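Local coordinates for protein quinoline 2-oxidoreductase large subunit (Pseudomonas putida, PDB 1T3Q) that probably catalyses the hydroxylation of quinoline at carbon 2, as the large subunit that carries the molybdenum ion and its pterin cytosine dinucleotide, at residues R443-E448 against K454-G459; A389-G394 against V757-A762; S396-R401 against N431-M436; L427-L432 against L637-H642. One frame throughout, in Å; residues are numbered along the deposited sequence.

Contact 1 (R443-E448 against K454-G459); sequences RQRQAE and KYLGLG
With CG anti to the backbone N (chi1 176°) and the chain extended beyond it, Gln-446 reaches from its helix to the carbonyl of Leu-456, while the equally extended Arg-445 runs out over the leucine itself. The motif is a helix that turns back into a strand: helix 439-450 packs nearly antiparallel (158° between the local axes) along strand 454-467, an outermost strand of a four-stranded mixed sheet. Gln-446 NE2 donates to Leu-456 O at 2.8 Å, almost straight at 171°, and the acceptor lies in the plane of the amide. Replacing Gln-446 by an alanine removes that amide, which would probably leave Leu-456 O without this donor and open a gap beside Leu-456 CB. Leu-456 points toward the helix and carries most of the contact. Its CD2 branch crosses the arginine chain at about a right angle, 3.5 Å from Arg-445 CG and 3.4 Å from Arg-445 NE. Beyond the leucine, Arg-445 NH1 forms a salt bridge with Asp-659 and NH2 a hydrogen bond with Thr-658, both on strand 655-665. A water spans the two backbones, near Gln-446 O and Lys-454 O, and takes a hydrogen bond from Leu-456 N at 2.8 Å.

Contact 2 (A389-G394 against V757-A762); sequences AARQLG and VNDALA
Arg-391 NH2 and Asp-759 OD1 make a salt bridge at 3.4 Å, and no hydrogen bond links the two segments. Guanidinium and carboxylate planes are 49° apart, so the two groups do not pair flat, side by side. The other carboxylate oxygen, Asp-759 OD2, is held by Leu-458 N of the neighbouring strand, so the aspartate is tied on two fronts. Arg-391 gets there from near the end of helix 375-393 by a bend at chi3 (-61°), which turns the guanidinium across the last turn of helix 744-761. One face of the group lies over Asp-759 CA and Asn-758 O, the latter 4.3 Å from Arg-391 NH1. Ala-762 fills in beside the arginine chain, its CB 3.5 Å from Arg-391 NE and 3.8 Å from Arg-391 CD. Helix 375-393 itself stops just past the arginine in a Schellman motif, with Gly-394 at positive phi as its C-prime residue. Two helix ends far apart in sequence are thus bridged by one long side chain. A long ion pair and plain van der Waals contact share the interface; the aspartate and the carbonyl end of the helix would be expected to stabilise the arginine's charge.

Contact 3 (S396-R401 against N431-M436); sequences SPFEIR and NLLEEM
Phe-398 lays a ring face against Glu-434: Glu-434 CB sits over the ring centre, 3.7 Å from the centroid and 11° off the normal, a CH-pi contact. From there the glutamate chain, with CG anti to the backbone N (chi1 179°), runs obliquely across the phenylalanine. Its carboxylate is tilted 32° from the ring plane and puts OE2 3.6 Å from Phe-398 CD1. At another part of the ring, Phe-398 CE2 meets Leu-433 CG at 4.2 Å. Two helices meet here, 397-402 and 426-437, and both lie on the same four-stranded mixed sheet, Phe-398 touching Val-460 while Leu-433 rests on Phe-661 and Val-663. Ser-396 is the N-cap of the shorter helix. Its OG accepts from Glu-399 N at 2.9 Å, and weakly from Phe-398 N as well. The same OG reaches the glutamate through a water, 2.8 Å from Ser-396 OG, which donates to Glu-434 OE2 at 2.6 Å. Glu-434 OE1 forms a salt bridge with Arg-402, so both carboxylate oxygens are engaged and its turn about CG-CD is probably fixed.

Contact 4 (L427-L432 against L637-H642); sequences LQTINL and LANGGH
Helix 427-432 runs in nearly the same direction as strand 637-642, the local axes 20° apart and 7.7 Å at closest approach, with Thr-429 CA and Gly-640 CA the nearest pair at 6.0 Å. The contact is carried by Thr-429, whose CB points toward the strand. At chi1 -73° its OG1 is anti to the carbonyl carbon and its CG2 anti to the backbone N. The methyl thereby comes up against the peptide between the two glycines, 3.4 Å from Gly-640 C and 3.5 Å from Gly-641 N. At Gly-641 a beta carbon would point toward the helix and clash with Thr-429 CG2, so the close approach depends on that residue having no side chain. This is helix-on-sheet packing: strand 636-649 is an inner strand of a four-stranded mixed sheet, where backbone hydrogen bonds join Gly-640 to Phe-463 and Gly-641 to Val-663, and helix 426-437 lies along the strand on one face of the sheet. The side chain of Asn-639, on the same strand, is about 12 Å from the bound pterin cytosine dinucleotide, too far to touch it. That side chain runs alongside the threonine, pointing the other way. A serine in place of Thr-429 keeps a hydroxyl but has no CG2, and would probably leave a gap beside the glycine peptide. Thr-429 OG1 is hydrogen-bonded to Thr-425 O, one turn back in the chain.

How the contacts relate
Reading from the N terminus, helix 375-393 opens contact 2, the widest loop, which does not close until 757-762 and so encloses the other three. Helix 397-402 comes next and opens contact 3. Before that loop closes at 431-436, contact 4 opens on the same helix 426-437, so the two overlap and share Asn-431 and Leu-432. Contact 1 is a short helix-to-strand turn-back, 443-448 to 454-459, wholly within the loop that contact 4 closes at 637-642. Contacts 1 and 4 reach neighbouring strands of one sheet. Tyr-455 against Leu-761 couples contacts 1 and 2, Ile-400 against Ala-389 and Ala-390 couples 2 and 3, and Leu-433 against His-642 couples 3 and 4.

Contact 1 (R443-E448 against K454-G459)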
# COMPACT_ATOMS: atom_id res chain seq x y z
N ARG B 443 1.37 -7.21 59.42
CA ARG B 443 1.94 -6.67 60.66
C ARG B 443 2.91 -7.67 61.28
O ARG B 443 3.93 -7.29 61.85
CB ARG B 443 0.81 -6.36 61.65
N GLN B 444 2.58 -8.95 61.14
CA GLN B 444 3.39 -10.03 61.68
C GLN B 444 4.68 -10.13 60.85
O GLN B 444 5.78 -10.23 61.39
CB GLN B 444 2.60 -11.34 61.60
CG GLN B 444 3.00 -12.42 62.60
N ARG B 445 4.52 -10.07 59.53
CA ARG B 445 5.65 -10.14 58.62
C ARG B 445 6.55 -8.91 58.77
O ARG B 445 7.77 -9.00 58.72
CB ARG B 445 5.14 -10.25 57.18
CG ARG B 445 6.23 -10.25 56.12
CD ARG B 445 5.63 -10.26 54.72
NE ARG B 445 6.61 -9.88 53.72
CZ ARG B 445 6.33 -9.65 52.44
NH1 ARG B 445 5.08 -9.76 52.00
NH2 ARG B 445 7.29 -9.29 51.60
N GLN B 446 5.93 -7.75 58.98
CA GLN B 446 6.66 -6.50 59.14
C GLN B 446 7.51 -6.52 60.40
O GLN B 446 8.71 -6.20 60.36
CB GLN B 446 5.68 -5.32 59.21
CG GLN B 446 6.33 -3.97 59.47
CD GLN B 446 5.30 -2.86 59.60
OE1 GLN B 446 4.42 -2.92 60.45
NE2 GLN B 446 5.41 -1.85 58.74
N ALA B 447 6.90 -6.88 61.52
CA ALA B 447 7.60 -6.94 62.79
C ALA B 447 8.79 -7.89 62.72
O ALA B 447 9.85 -7.61 63.27
CB ALA B 447 6.64 -7.39 63.90
N GLU B 448 8.62 -9.00 62.01
CA GLU B 448 9.69 -9.98 61.87
C GLU B 448 10.75 -9.61 60.84
O GLU B 448 11.74 -10.32 60.68
CB GLU B 448 9.10 -11.35 61.54
N LYS B 454 15.43 -5.12 57.80
CA LYS B 454 14.61 -4.79 56.63
C LYS B 454 13.39 -3.98 57.07
O LYS B 454 12.73 -4.32 58.05
CB LYS B 454 14.13 -6.08 55.95
CG LYS B 454 15.24 -7.01 55.49
CD LYS B 454 15.99 -6.45 54.30
CE LYS B 454 16.95 -7.49 53.73
NZ LYS B 454 17.57 -7.01 52.47
N TYR B 455 13.11 -2.91 56.34
CA TYR B 455 11.96 -2.06 56.65
C TYR B 455 10.83 -2.42 55.69
O TYR B 455 10.91 -2.14 54.50
CB TYR B 455 12.34 -0.59 56.46
CG TYR B 455 13.47 -0.11 57.35
CD1 TYR B 455 14.35 0.88 56.92
CD2 TYR B 455 13.65 -0.64 58.64
CE1 TYR B 455 15.38 1.34 57.75
CE2 TYR B 455 14.67 -0.18 59.47
CZ TYR B 455 15.53 0.81 59.02
OH TYR B 455 16.53 1.26 59.84
N LEU B 456 9.78 -3.05 56.21
CA LEU B 456 8.65 -3.44 55.38
C LEU B 456 7.54 -2.42 55.53
O LEU B 456 7.28 -1.93 56.63
CB LEU B 456 8.16 -4.83 55.81
CG LEU B 456 7.50 -5.69 54.73
CD1 LEU B 456 8.52 -6.04 53.65
CD2 LEU B 456 6.96 -6.96 55.37
N GLY B 457 6.89 -2.08 54.42
CA GLY B 457 5.82 -1.09 54.47
C GLY B 457 4.66 -1.41 53.55
O GLY B 457 4.85 -1.94 52.46
N LEU B 458 3.45 -1.10 54.01
CA LEU B 458 2.24 -1.32 53.25
C LEU B 458 1.71 0.03 52.80
O LEU B 458 1.63 0.96 53.61
CB LEU B 458 1.18 -2.01 54.11
CG LEU B 458 -0.22 -2.10 53.49
CD1 LEU B 458 -0.19 -3.02 52.28
CD2 LEU B 458 -1.20 -2.63 54.53
N GLY B 459 1.37 0.15 51.53
CA GLY B 459 0.84 1.40 51.01
C GLY B 459 -0.52 1.17 50.38
O GLY B 459 -0.71 0.18 49.67
O HOH W 1 10.09 -3.95 58.83

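Contact 2 (A389-G394 against V757-A762)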
# COMPACT_ATOMS: atom_id res chain seq x y z
N ALA B 389 -2.32 10.44 58.21
CA ALA B 389 -3.37 10.87 59.13
C ALA B 389 -3.85 9.65 59.91
O ALA B 389 -4.08 9.73 61.11
CB ALA B 389 -4.53 11.49 58.36
N ALA B 390 -4.00 8.53 59.21
CA ALA B 390 -4.46 7.30 59.85
C ALA B 390 -3.49 6.89 60.95
O ALA B 390 -3.91 6.65 62.08
CB ALA B 390 -4.59 6.19 58.81
N ARG B 391 -2.20 6.82 60.63
CA ARG B 391 -1.20 6.43 61.62
C ARG B 391 -1.22 7.35 62.82
O ARG B 391 -1.05 6.91 63.95
CB ARG B 391 0.21 6.42 61.01
CG ARG B 391 0.54 5.18 60.19
CD ARG B 391 2.04 5.12 59.87
NE ARG B 391 2.47 6.27 59.09
CZ ARG B 391 2.31 6.39 57.78
NH1 ARG B 391 2.73 7.49 57.16
NH2 ARG B 391 1.76 5.41 57.08
N GLN B 392 -1.41 8.64 62.57
CA GLN B 392 -1.44 9.61 63.65
C GLN B 392 -2.61 9.35 64.60
O GLN B 392 -2.50 9.56 65.80
CB GLN B 392 -1.54 11.03 63.06
CG GLN B 392 -1.87 12.11 64.06
CD GLN B 392 -1.92 13.48 63.42
OE1 GLN B 392 -2.67 14.36 63.86
NE2 GLN B 392 -1.11 13.68 62.39
N LEU B 393 -3.72 8.86 64.05
CA LEU B 393 -4.91 8.58 64.85
C LEU B 393 -5.00 7.14 65.35
O LEU B 393 -5.86 6.82 66.18
CB LEU B 393 -6.16 8.92 64.04
CG LEU B 393 -6.30 10.39 63.67
CD1 LEU B 393 -7.46 10.58 62.70
CD2 LEU B 393 -6.52 11.21 64.94
N GLY B 394 -4.13 6.28 64.86
CA GLY B 394 -4.17 4.89 65.28
C GLY B 394 -5.26 4.12 64.56
O GLY B 394 -5.76 3.11 65.07
N VAL B 757 6.51 3.08 50.92
CA VAL B 757 7.82 3.50 51.40
C VAL B 757 7.68 4.30 52.68
O VAL B 757 8.41 4.11 53.64
CB VAL B 757 8.56 4.34 50.33
CG1 VAL B 757 9.80 4.99 50.95
CG2 VAL B 757 8.96 3.46 49.16
N ASN B 758 6.71 5.21 52.69
CA ASN B 758 6.48 6.03 53.87
C ASN B 758 6.05 5.20 55.07
O ASN B 758 6.45 5.47 56.20
CB ASN B 758 5.45 7.11 53.55
CG ASN B 758 6.08 8.30 52.85
OD1 ASN B 758 6.70 9.15 53.49
ND2 ASN B 758 5.96 8.35 51.53
N ASP B 759 5.23 4.18 54.83
CA ASP B 759 4.79 3.31 55.92
C ASP B 759 6.01 2.57 56.47
O ASP B 759 6.14 2.39 57.68
CB ASP B 759 3.77 2.29 55.42
CG ASP B 759 3.17 1.47 56.56
OD1 ASP B 759 2.57 2.08 57.46
OD2 ASP B 759 3.31 0.23 56.54
N ALA B 760 6.89 2.16 55.57
CA ALA B 760 8.09 1.42 55.96
C ALA B 760 9.02 2.24 56.85
O ALA B 760 9.63 1.71 57.78
CB ALA B 760 8.85 0.97 54.70
N LEU B 761 9.12 3.54 56.57
CA LEU B 761 10.00 4.42 57.33
C LEU B 761 9.30 5.23 58.42
O LEU B 761 9.96 5.98 59.15
CB LEU B 761 10.70 5.37 56.36
CG LEU B 761 11.48 4.71 55.22
CD1 LEU B 761 12.01 5.77 54.27
CD2 LEU B 761 12.61 3.88 55.79
N ALA B 762 7.99 5.07 58.54
CA ALA B 762 7.23 5.80 59.54
C ALA B 762 7.81 5.71 60.95
O ALA B 762 7.88 6.71 61.66
CB ALA B 762 5.78 5.33 59.54

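Contact 3 (S396-R401 against N431-M436)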
# COMPACT_ATOMS: atom_id res chain seq x y z
N SER B 396 -6.54 2.18 60.87
CA SER B 396 -5.91 1.48 59.76
C SER B 396 -6.15 2.36 58.55
O SER B 396 -7.09 3.16 58.53
CB SER B 396 -6.57 0.12 59.53
OG SER B 396 -7.72 0.25 58.71
N PRO B 397 -5.29 2.25 57.52
CA PRO B 397 -5.47 3.07 56.33
C PRO B 397 -6.80 2.77 55.63
O PRO B 397 -7.35 3.61 54.92
CB PRO B 397 -4.26 2.72 55.47
CG PRO B 397 -3.92 1.31 55.91
CD PRO B 397 -4.09 1.40 57.41
N PHE B 398 -7.32 1.57 55.84
CA PHE B 398 -8.59 1.19 55.24
C PHE B 398 -9.75 1.84 55.98
O PHE B 398 -10.70 2.31 55.37
CB PHE B 398 -8.76 -0.33 55.24
CG PHE B 398 -7.63 -1.06 54.58
CD1 PHE B 398 -6.58 -1.58 55.34
CD2 PHE B 398 -7.58 -1.19 53.20
CE1 PHE B 398 -5.50 -2.22 54.73
CE2 PHE B 398 -6.51 -1.83 52.58
CZ PHE B 398 -5.47 -2.34 53.35
N GLU B 399 -9.65 1.88 57.31
CA GLU B 399 -10.71 2.45 58.14
C GLU B 399 -10.87 3.95 57.95
O GLU B 399 -12.00 4.44 57.87
CB GLU B 399 -10.44 2.12 59.62
CG GLU B 399 -11.47 2.68 60.61
CD GLU B 399 -12.90 2.25 60.30
OE1 GLU B 399 -13.11 1.11 59.85
OE2 GLU B 399 -13.82 3.06 60.52
N ILE B 400 -9.77 4.70 57.89
CA ILE B 400 -9.91 6.14 57.72
C ILE B 400 -10.57 6.46 56.38
O ILE B 400 -11.28 7.47 56.25
CB ILE B 400 -8.55 6.87 57.83
CG1 ILE B 400 -8.80 8.38 58.00
CG2 ILE B 400 -7.69 6.61 56.60
CD1 ILE B 400 -7.58 9.16 58.42
N ARG B 401 -10.36 5.61 55.38
CA ARG B 401 -10.97 5.82 54.08
C ARG B 401 -12.47 5.51 54.11
O ARG B 401 -13.26 6.21 53.49
CB ARG B 401 -10.25 4.98 53.01
CG ARG B 401 -8.88 5.56 52.64
CD ARG B 401 -8.12 4.67 51.67
NE ARG B 401 -6.89 5.30 51.17
CZ ARG B 401 -5.77 5.44 51.87
NH1 ARG B 401 -5.68 4.99 53.11
NH2 ARG B 401 -4.71 6.02 51.30
N ASN B 431 -12.81 -2.56 51.23
CA ASN B 431 -12.99 -3.81 51.96
C ASN B 431 -12.33 -5.00 51.27
O ASN B 431 -11.71 -5.83 51.93
CB ASN B 431 -14.49 -4.09 52.14
CG ASN B 431 -15.15 -3.12 53.10
OD1 ASN B 431 -16.37 -2.94 53.07
ND2 ASN B 431 -14.36 -2.51 53.96
N LEU B 432 -12.47 -5.08 49.95
CA LEU B 432 -11.88 -6.18 49.19
C LEU B 432 -10.36 -6.09 49.24
O LEU B 432 -9.66 -7.10 49.40
CB LEU B 432 -12.35 -6.11 47.73
CG LEU B 432 -12.50 -7.42 46.95
CD1 LEU B 432 -12.46 -7.11 45.47
CD2 LEU B 432 -11.41 -8.41 47.31
N LEU B 433 -9.84 -4.88 49.08
CA LEU B 433 -8.41 -4.64 49.10
C LEU B 433 -7.83 -5.09 50.45
O LEU B 433 -6.79 -5.74 50.50
CB LEU B 433 -8.12 -3.16 48.85
CG LEU B 433 -6.70 -2.73 48.51
CD1 LEU B 433 -6.19 -3.50 47.30
CD2 LEU B 433 -6.68 -1.23 48.22
N GLU B 434 -8.51 -4.74 51.54
CA GLU B 434 -8.03 -5.14 52.86
C GLU B 434 -7.98 -6.67 52.97
O GLU B 434 -7.02 -7.22 53.50
CB GLU B 434 -8.91 -4.57 53.96
CG GLU B 434 -8.46 -4.97 55.36
CD GLU B 434 -9.19 -4.21 56.46
OE1 GLU B 434 -10.42 -4.07 56.36
OE2 GLU B 434 -8.52 -3.77 57.42
N GLU B 435 -9.01 -7.35 52.46
CA GLU B 435 -9.05 -8.81 52.50
C GLU B 435 -7.85 -9.39 51.74
O GLU B 435 -7.20 -10.33 52.19
CB GLU B 435 -10.34 -9.33 51.85
N MET B 436 -7.57 -8.82 50.58
CA MET B 436 -6.45 -9.29 49.76
C MET B 436 -5.13 -9.12 50.50
O MET B 436 -4.29 -10.02 50.50
CB MET B 436 -6.41 -8.51 48.45
CG MET B 436 -7.61 -8.75 47.56
SD MET B 436 -7.56 -7.77 46.05
CE MET B 436 -6.28 -8.63 45.11
O HOH W 2 -9.60 -1.80 58.77

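Contact 4 (L427-L432 against L637-H642)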
# COMPACT_ATOMS: atom_id res chain seq x y z
N LEU B 427 -16.56 1.89 48.49
CA LEU B 427 -16.52 1.19 49.77
C LEU B 427 -16.12 -0.27 49.61
O LEU B 427 -15.23 -0.75 50.31
CB LEU B 427 -17.87 1.26 50.49
CG LEU B 427 -17.89 0.55 51.85
CD1 LEU B 427 -16.84 1.18 52.76
CD2 LEU B 427 -19.27 0.64 52.48
N GLN B 428 -16.77 -0.97 48.69
CA GLN B 428 -16.47 -2.38 48.47
C GLN B 428 -15.02 -2.59 48.05
O GLN B 428 -14.43 -3.63 48.36
CB GLN B 428 -17.43 -2.97 47.44
CG GLN B 428 -17.15 -4.43 47.11
CD GLN B 428 -18.30 -5.11 46.40
OE1 GLN B 428 -19.07 -4.48 45.66
NE2 GLN B 428 -18.42 -6.42 46.59
N THR B 429 -14.44 -1.62 47.37
CA THR B 429 -13.04 -1.73 46.94
C THR B 429 -12.12 -1.71 48.16
O THR B 429 -11.19 -2.51 48.26
CB THR B 429 -12.65 -0.59 45.99
OG1 THR B 429 -13.26 -0.80 44.71
CG2 THR B 429 -11.14 -0.53 45.82
N ILE B 430 -12.38 -0.79 49.08
CA ILE B 430 -11.58 -0.68 50.29
C ILE B 430 -11.61 -2.00 51.07
O ILE B 430 -10.58 -2.50 51.52
CB ILE B 430 -12.11 0.44 51.21
CG1 ILE B 430 -12.02 1.79 50.48
CG2 ILE B 430 -11.33 0.47 52.52
CD1 ILE B 430 -12.67 2.94 51.23
N ASN B 431 -12.81 -2.56 51.23
CA ASN B 431 -12.99 -3.81 51.96
C ASN B 431 -12.33 -5.00 51.27
O ASN B 431 -11.71 -5.83 51.93
CB ASN B 431 -14.49 -4.09 52.14
CG ASN B 431 -15.15 -3.12 53.10
OD1 ASN B 431 -16.37 -2.94 53.07
ND2 ASN B 431 -14.36 -2.51 53.96
N LEU B 432 -12.47 -5.08 49.95
CA LEU B 432 -11.88 -6.18 49.19
C LEU B 432 -10.36 -6.09 49.24
O LEU B 432 -9.66 -7.10 49.40
CB LEU B 432 -12.35 -6.11 47.73
CG LEU B 432 -12.50 -7.42 46.95
CD1 LEU B 432 -12.46 -7.11 45.47
CD2 LEU B 432 -11.41 -8.41 47.31
N LEU B 637 -17.32 7.34 35.27
CA LEU B 637 -16.30 7.11 36.28
C LEU B 637 -16.02 5.65 36.63
O LEU B 637 -16.92 4.93 37.04
CB LEU B 637 -16.67 7.84 37.57
CG LEU B 637 -17.01 9.32 37.44
CD1 LEU B 637 -17.39 9.88 38.80
CD2 LEU B 637 -15.82 10.07 36.85
N ALA B 638 -14.77 5.24 36.48
CA ALA B 638 -14.37 3.88 36.84
C ALA B 638 -13.71 4.04 38.20
O ALA B 638 -13.46 5.16 38.64
CB ALA B 638 -13.38 3.33 35.83
N ASN B 639 -13.43 2.94 38.89
CA ASN B 639 -12.80 3.05 40.20
C ASN B 639 -12.06 1.78 40.57
O ASN B 639 -12.18 0.76 39.90
CB ASN B 639 -13.85 3.38 41.28
CG ASN B 639 -14.77 2.20 41.57
OD1 ASN B 639 -14.50 1.38 42.44
ND2 ASN B 639 -15.86 2.11 40.82
N GLY B 640 -11.28 1.86 41.64
CA GLY B 640 -10.53 0.71 42.08
C GLY B 640 -9.59 1.07 43.21
O GLY B 640 -9.71 2.13 43.82
N GLY B 641 -8.66 0.17 43.48
CA GLY B 641 -7.70 0.41 44.53
C GLY B 641 -6.46 -0.43 44.33
O GLY B 641 -6.50 -1.43 43.61
N HIS B 642 -5.36 -0.01 44.94
CA HIS B 642 -4.11 -0.73 44.84
C HIS B 642 -3.44 -0.70 46.20
O HIS B 642 -3.59 0.25 46.96
CB HIS B 642 -3.16 -0.07 43.83
CG HIS B 642 -3.70 0.00 42.44
ND1 HIS B 642 -4.49 1.05 42.01
CD2 HIS B 642 -3.60 -0.86 41.40
CE1 HIS B 642 -4.85 0.83 40.75
NE2 HIS B 642 -4.32 -0.32 40.36